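Local coordinates for protein inulin fructotransferase (Bacillus sp. snu-7, PDB 2INV) that probably cleaves difructose units from inulin by intramolecular fructosyl transfer, acting as a lyase built on a right-handed parallel beta-helix, at residues 375-386 with 395-405. Numbering follows the deposited sequence.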
ATOM      1  N   GLN A 375       7.768  -9.048 -31.645  1.00 14.90           N
ATOM      2  CA  GLN A 375       7.486  -7.676 -32.026  1.00 14.14           C
ATOM      3  C   GLN A 375       7.087  -7.004 -30.718  1.00 14.62           C
ATOM      4  O   GLN A 375       6.017  -7.290 -30.160  1.00 14.45           O
ATOM      5  CB  GLN A 375       6.352  -7.593 -33.053  1.00 14.58           C
ATOM      6  CG  GLN A 375       6.765  -7.949 -34.493  1.00 15.20           C
ATOM      7  CD  GLN A 375       8.024  -7.237 -34.959  1.00 15.80           C
ATOM      8  OE1 GLN A 375       9.107  -7.830 -34.985  1.00 18.12           O
ATOM      9  NE2 GLN A 375       7.890  -5.962 -35.330  1.00 14.81           N
ATOM     10  N   HIS A 376       7.974  -6.144 -30.224  1.00 13.79           N
ATOM     11  CA  HIS A 376       7.762  -5.431 -28.976  1.00 13.84           C
ATOM     12  C   HIS A 376       6.500  -4.590 -29.022  1.00 14.40           C
ATOM     13  O   HIS A 376       5.761  -4.494 -28.039  1.00 14.68           O
ATOM     14  CB  HIS A 376       8.957  -4.527 -28.690  1.00 14.29           C
ATOM     15  CG  HIS A 376      10.236  -5.269 -28.488  1.00 13.34           C
ATOM     16  ND1 HIS A 376      11.361  -4.679 -27.956  1.00 14.66           N
ATOM     17  CD2 HIS A 376      10.572  -6.556 -28.750  1.00 14.23           C
ATOM     18  CE1 HIS A 376      12.335  -5.569 -27.898  1.00 15.08           C
ATOM     19  NE2 HIS A 376      11.882  -6.715 -28.374  1.00 15.83           N
ATOM     20  N   VAL A 377       6.269  -3.961 -30.164  1.00 14.06           N
ATOM     21  CA  VAL A 377       5.099  -3.128 -30.311  1.00 13.75           C
ATOM     22  C   VAL A 377       4.530  -3.256 -31.706  1.00 13.66           C
ATOM     23  O   VAL A 377       5.258  -3.249 -32.697  1.00 14.83           O
ATOM     24  CB  VAL A 377       5.435  -1.645 -30.041  1.00 14.13           C
ATOM     25  CG1 VAL A 377       4.166  -0.814 -30.078  1.00 13.95           C
ATOM     26  CG2 VAL A 377       6.133  -1.504 -28.703  1.00 13.29           C
ATOM     27  N   VAL A 378       3.215  -3.390 -31.774  1.00 12.85           N
ATOM     28  CA  VAL A 378       2.539  -3.493 -33.049  1.00 12.19           C
ATOM     29  C   VAL A 378       1.404  -2.494 -33.036  1.00 12.24           C
ATOM     30  O   VAL A 378       0.577  -2.475 -32.129  1.00 11.82           O
ATOM     31  CB  VAL A 378       1.949  -4.892 -33.293  1.00 12.52           C
ATOM     32  CG1 VAL A 378       1.093  -4.886 -34.557  1.00 10.75           C
ATOM     33  CG2 VAL A 378       3.061  -5.914 -33.439  1.00 12.05           C
ATOM     34  N   LEU A 379       1.390  -1.642 -34.045  1.00 12.74           N
ATOM     35  CA  LEU A 379       0.344  -0.647 -34.177  1.00 14.56           C
ATOM     36  C   LEU A 379      -0.485  -1.102 -35.355  1.00 15.26           C
ATOM     37  O   LEU A 379       0.003  -1.213 -36.482  1.00 15.44           O
ATOM     38  CB  LEU A 379       0.930   0.735 -34.442  1.00 15.08           C
ATOM     39  CG  LEU A 379       2.015   1.354 -33.498  1.00 16.60           C
ATOM     40  CD1 LEU A 379       1.593   1.768 -32.287  1.00 17.72           C
ATOM     41  CD2 LEU A 379       3.190   0.683 -33.399  1.00 17.26           C
ATOM     42  N   ASP A 380      -1.743  -1.386 -35.070  1.00 16.58           N
ATOM     43  CA  ASP A 380      -2.679  -1.864 -36.067  1.00 17.96           C
ATOM     44  C   ASP A 380      -3.073  -0.744 -37.037  1.00 18.24           C
ATOM     45  O   ASP A 380      -3.068   0.436 -36.673  1.00 18.23           O
ATOM     46  CB  ASP A 380      -3.878  -2.445 -35.334  1.00 19.13           C
ATOM     47  CG  ASP A 380      -4.872  -3.087 -36.256  1.00 21.10           C
ATOM     48  OD1 ASP A 380      -4.852  -4.326 -36.423  1.00 24.21           O
ATOM     49  OD2 ASP A 380      -5.702  -2.337 -36.811  1.00 20.93           O
ATOM     50  N   ALA A 381      -3.380  -1.120 -38.275  1.00 18.69           N
ATOM     51  CA  ALA A 381      -3.732  -0.163 -39.325  1.00 19.20           C
ATOM     52  C   ALA A 381      -4.845   0.826 -38.971  1.00 19.55           C
ATOM     53  O   ALA A 381      -5.052   1.809 -39.683  1.00 20.27           O
ATOM     54  CB  ALA A 381      -4.094  -0.921 -40.601  1.00 19.36           C
ATOM     55  N   SER A 382      -5.567   0.558 -37.889  1.00 20.56           N
ATOM     56  CA  SER A 382      -6.648   1.437 -37.471  1.00 20.25           C
ATOM     57  C   SER A 382      -6.084   2.611 -36.696  1.00 20.86           C
ATOM     58  O   SER A 382      -6.615   3.720 -36.756  1.00 21.32           O
ATOM     59  CB  SER A 382      -7.650   0.688 -36.584  1.00 19.90           C
ATOM     60  OG  SER A 382      -8.340  -0.315 -37.295  1.00 19.92           O
ATOM     61  N   THR A 383      -4.993   2.367 -35.981  1.00 19.84           N
ATOM     62  CA  THR A 383      -4.365   3.397 -35.166  1.00 18.64           C
ATOM     63  C   THR A 383      -3.917   4.638 -35.920  1.00 18.62           C
ATOM     64  O   THR A 383      -3.552   4.585 -37.091  1.00 19.17           O
ATOM     65  CB  THR A 383      -3.121   2.854 -34.433  1.00 18.92           C
ATOM     66  OG1 THR A 383      -2.089   2.562 -35.388  1.00 18.18           O
ATOM     67  CG2 THR A 383      -3.468   1.607 -33.658  1.00 19.90           C
ATOM     68  N   THR A 384      -3.959   5.762 -35.217  1.00 17.32           N
ATOM     69  CA  THR A 384      -3.531   7.034 -35.762  1.00 17.08           C
ATOM     70  C   THR A 384      -2.749   7.815 -34.726  1.00 17.65           C
ATOM     71  O   THR A 384      -3.020   7.744 -33.522  1.00 16.27           O
ATOM     72  CB  THR A 384      -4.709   7.932 -36.197  1.00 17.36           C
ATOM     73  OG1 THR A 384      -5.536   8.230 -35.063  1.00 17.65           O
ATOM     74  CG2 THR A 384      -5.526   7.265 -37.282  1.00 17.09           C
ATOM     75  N   HIS A 385      -1.756   8.539 -35.228  1.00 17.91           N
ATOM     76  CA  HIS A 385      -0.909   9.409 -34.433  1.00 18.21           C
ATOM     77  C   HIS A 385      -0.273   8.807 -33.165  1.00 17.53           C
ATOM     78  O   HIS A 385      -0.071   9.503 -32.172  1.00 16.84           O
ATOM     79  CB  HIS A 385      -1.725  10.665 -34.119  1.00 20.56           C
ATOM     80  CG  HIS A 385      -2.534  11.147 -35.285  1.00 22.92           C
ATOM     81  ND1 HIS A 385      -2.042  11.170 -36.573  1.00 24.68           N
ATOM     82  CD2 HIS A 385      -3.816  11.583 -35.369  1.00 24.50           C
ATOM     83  CE1 HIS A 385      -2.984  11.594 -37.397  1.00 24.69           C
ATOM     84  NE2 HIS A 385      -4.068  11.853 -36.692  1.00 26.14           N
ATOM     85  N   SER A 386       0.066   7.518 -33.221  1.00 16.50           N
ATOM     86  CA  SER A 386       0.698   6.814 -32.096  1.00 16.27           C
ATOM     87  C   SER A 386       2.163   7.228 -31.989  1.00 16.25           C
ATOM     88  O   SER A 386       2.731   7.757 -32.947  1.00 15.17           O
ATOM     89  CB  SER A 386       0.635   5.293 -32.290  1.00 16.46           C
ATOM     90  OG  SER A 386      -0.679   4.850 -32.577  1.00 17.78           O
ATOM     91  N   SER A 395      13.277  -3.076 -36.114  1.00 19.12           N
ATOM     92  CA  SER A 395      12.808  -4.381 -36.570  1.00 18.37           C
ATOM     93  C   SER A 395      12.049  -5.159 -35.499  1.00 17.68           C
ATOM     94  O   SER A 395      11.591  -6.277 -35.739  1.00 17.73           O
ATOM     95  CB  SER A 395      13.975  -5.211 -37.109  1.00 18.65           C
ATOM     96  OG  SER A 395      14.917  -5.544 -36.094  1.00 19.18           O
ATOM     97  N   GLN A 396      11.904  -4.558 -34.323  1.00 17.55           N
ATOM     98  CA  GLN A 396      11.159  -5.188 -33.243  1.00 16.74           C
ATOM     99  C   GLN A 396       9.852  -4.410 -33.101  1.00 16.94           C
ATOM    100  O   GLN A 396       9.066  -4.650 -32.176  1.00 16.05           O
ATOM    101  CB  GLN A 396      11.960  -5.143 -31.938  1.00 17.12           C
ATOM    102  CG  GLN A 396      13.322  -5.892 -32.018  1.00 17.93           C
ATOM    103  CD  GLN A 396      14.177  -5.751 -30.772  1.00 17.45           C
ATOM    104  OE1 GLN A 396      14.368  -4.646 -30.246  1.00 17.66           O
ATOM    105  NE2 GLN A 396      14.712  -6.877 -30.299  1.00 17.95           N
ATOM    106  N   ILE A 397       9.621  -3.502 -34.053  1.00 16.59           N
ATOM    107  CA  ILE A 397       8.425  -2.654 -34.074  1.00 17.95           C
ATOM    108  C   ILE A 397       7.679  -2.698 -35.417  1.00 17.94           C
ATOM    109  O   ILE A 397       8.264  -2.414 -36.472  1.00 17.91           O
ATOM    110  CB  ILE A 397       8.798  -1.182 -33.801  1.00 18.56           C
ATOM    111  CG1 ILE A 397       9.518  -1.069 -32.459  1.00 19.65           C
ATOM    112  CG2 ILE A 397       7.554  -0.315 -33.824  1.00 19.16           C
ATOM    113  CD1 ILE A 397       9.974   0.337 -32.118  1.00 22.14           C
ATOM    114  N   THR A 398       6.394  -3.043 -35.377  1.00 18.08           N
ATOM    115  CA  THR A 398       5.585  -3.085 -36.592  1.00 18.79           C
ATOM    116  C   THR A 398       4.496  -2.016 -36.529  1.00 19.14           C
ATOM    117  O   THR A 398       3.634  -2.045 -35.651  1.00 17.68           O
ATOM    118  CB  THR A 398       4.881  -4.443 -36.782  1.00 19.28           C
ATOM    119  OG1 THR A 398       5.853  -5.484 -36.938  1.00 18.19           O
ATOM    120  CG2 THR A 398       3.991  -4.405 -38.027  1.00 19.33           C
ATOM    121  N   SER A 399       4.547  -1.073 -37.460  1.00 19.67           N
ATOM    122  CA  SER A 399       3.553  -0.018 -37.520  1.00 20.78           C
ATOM    123  C   SER A 399       2.801  -0.146 -38.836  1.00 21.70           C
ATOM    124  O   SER A 399       3.386   0.023 -39.909  1.00 21.42           O
ATOM    125  CB  SER A 399       4.220   1.355 -37.426  1.00 20.58           C
ATOM    126  OG  SER A 399       3.291   2.397 -37.690  1.00 20.17           O
ATOM    127  N   TYR A 400       1.511  -0.457 -38.759  1.00 22.16           N
ATOM    128  CA  TYR A 400       0.696  -0.595 -39.964  1.00 24.00           C
ATOM    129  C   TYR A 400       0.049   0.721 -40.270  1.00 25.31           C
ATOM    130  O   TYR A 400      -0.860   0.807 -41.103  1.00 25.94           O
ATOM    131  CB  TYR A 400      -0.402  -1.617 -39.770  1.00 24.01           C
ATOM    132  CG  TYR A 400       0.123  -3.007 -39.689  1.00 24.45           C
ATOM    133  CD1 TYR A 400       0.892  -3.542 -40.718  1.00 24.77           C
ATOM    134  CD2 TYR A 400      -0.138  -3.787 -38.582  1.00 25.39           C
ATOM    135  CE1 TYR A 400       1.380  -4.827 -40.647  1.00 24.99           C
ATOM    136  CE2 TYR A 400       0.345  -5.078 -38.486  1.00 25.24           C
ATOM    137  CZ  TYR A 400       1.104  -5.592 -39.522  1.00 25.81           C
ATOM    138  OH  TYR A 400       1.573  -6.871 -39.439  1.00 25.70           O
ATOM    139  N   SER A 401       0.490   1.747 -39.566  1.00 26.50           N
ATOM    140  CA  SER A 401      -0.056   3.059 -39.794  1.00 27.88           C
ATOM    141  C   SER A 401       1.104   3.832 -40.373  1.00 28.21           C
ATOM    142  O   SER A 401       2.251   3.368 -40.305  1.00 29.07           O
ATOM    143  CB  SER A 401      -0.506   3.670 -38.479  1.00 28.55           C
ATOM    144  OG  SER A 401      -0.927   5.009 -38.670  1.00 29.64           O
ATOM    145  N   SER A 402       0.828   4.998 -40.940  1.00 28.38           N
ATOM    146  CA  SER A 402       1.907   5.771 -41.507  1.00 28.54           C
ATOM    147  C   SER A 402       2.121   7.086 -40.780  1.00 27.79           C
ATOM    148  O   SER A 402       3.005   7.872 -41.162  1.00 28.13           O
ATOM    149  CB  SER A 402       1.647   6.021 -42.990  1.00 29.34           C
ATOM    150  OG  SER A 402       0.424   6.720 -43.179  1.00 31.41           O
ATOM    151  N   ASP A 403       1.319   7.337 -39.748  1.00 26.40           N
ATOM    152  CA  ASP A 403       1.502   8.560 -38.988  1.00 25.92           C
ATOM    153  C   ASP A 403       2.157   8.223 -37.659  1.00 25.16           C
ATOM    154  O   ASP A 403       2.237   9.066 -36.762  1.00 25.72           O
ATOM    155  CB  ASP A 403       0.178   9.280 -38.737  1.00 26.41           C
ATOM    156  CG  ASP A 403      -1.002   8.336 -38.689  1.00 27.74           C
ATOM    157  OD1 ASP A 403      -1.043   7.455 -37.800  1.00 28.52           O
ATOM    158  OD2 ASP A 403      -1.901   8.474 -39.546  1.00 28.06           O
ATOM    159  N   THR A 404       2.632   6.991 -37.531  1.00 23.33           N
ATOM    160  CA  THR A 404       3.283   6.597 -36.300  1.00 21.76           C
ATOM    161  C   THR A 404       4.677   7.190 -36.247  1.00 21.18           C
ATOM    162  O   THR A 404       5.434   7.131 -37.224  1.00 21.31           O
ATOM    163  CB  THR A 404       3.404   5.075 -36.177  1.00 22.18           C
ATOM    164  OG1 THR A 404       2.095   4.488 -36.121  1.00 21.62           O
ATOM    165  CG2 THR A 404       4.170   4.721 -34.908  1.00 21.78           C
ATOM    166  N   ALA A 405       5.002   7.780 -35.103  1.00 19.41           N
ATOM    167  CA  ALA A 405       6.318   8.361 -34.895  1.00 19.08           C
ATOM    168  C   ALA A 405       7.070   7.342 -34.048  1.00 18.54           C
ATOM    169  O   ALA A 405       6.598   6.956 -32.965  1.00 18.58           O
ATOM    170  CB  ALA A 405       6.199   9.684 -34.170  1.00 17.48           C
TER
HETATM  171  O   HOH W   1      -0.569   4.873 -35.256  1.00 29.50           O
HETATM  172  O   HOH W   2       2.877  10.441 -33.879  1.00 25.74           O
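Strands 377-379 and 397-399 run parallel, their axes 4.7 Å apart at closest approach and 4° from parallel, as equivalent strands of successive coils near the C-terminal end of the right-handed parallel beta-helix. Thr398 N donates to Val377 O, Leu379 N to Thr398 O and Tyr400 N to Leu379 O, the alternation expected of parallel pairing; past the turn, Ala405 N to Ser386 O resumes it. Val377, Leu379 and Ile397 share a face with Val388 of strand 387-389, where branched aliphatic side chains fill the interior of the coil. On the other face, chi1 of Val378 (172°) turns CG1 away from the backbone N, and Val378 CG1 comes within 4.0 Å of Tyr400 CE2, while Thr398 CG2 lies over one face of that ring, toward its rim. At the corner, Gln396 CB sits over the centre of the His376 ring in a CH-pi contact, 3.8 Å from the centroid; His376 ND1 is hydrogen-bonded to Ser391 O, in the link between the two segments, which helps fix the ring's rotation.

At the next bend the chain leaves the strand pairing, and Thr383 OG1 folds back to bond Asp380 O. Thr383 OG1, Ser386 OG and Thr404 OG1 all bond to water 1, small hydroxyls that can each turn an oxygen to one shared water between the coils. A short carboxylate side chain at Asp403 can reach back to the neighbouring turn; an alanine here would probably leave His385 N and the Ser401 hydroxyl without their shared acceptor. Asp403 OD1 takes both bonds from opposite faces of the carboxylate plane, His385 N at 2.9 Å and Ser401 OG at 2.6 Å.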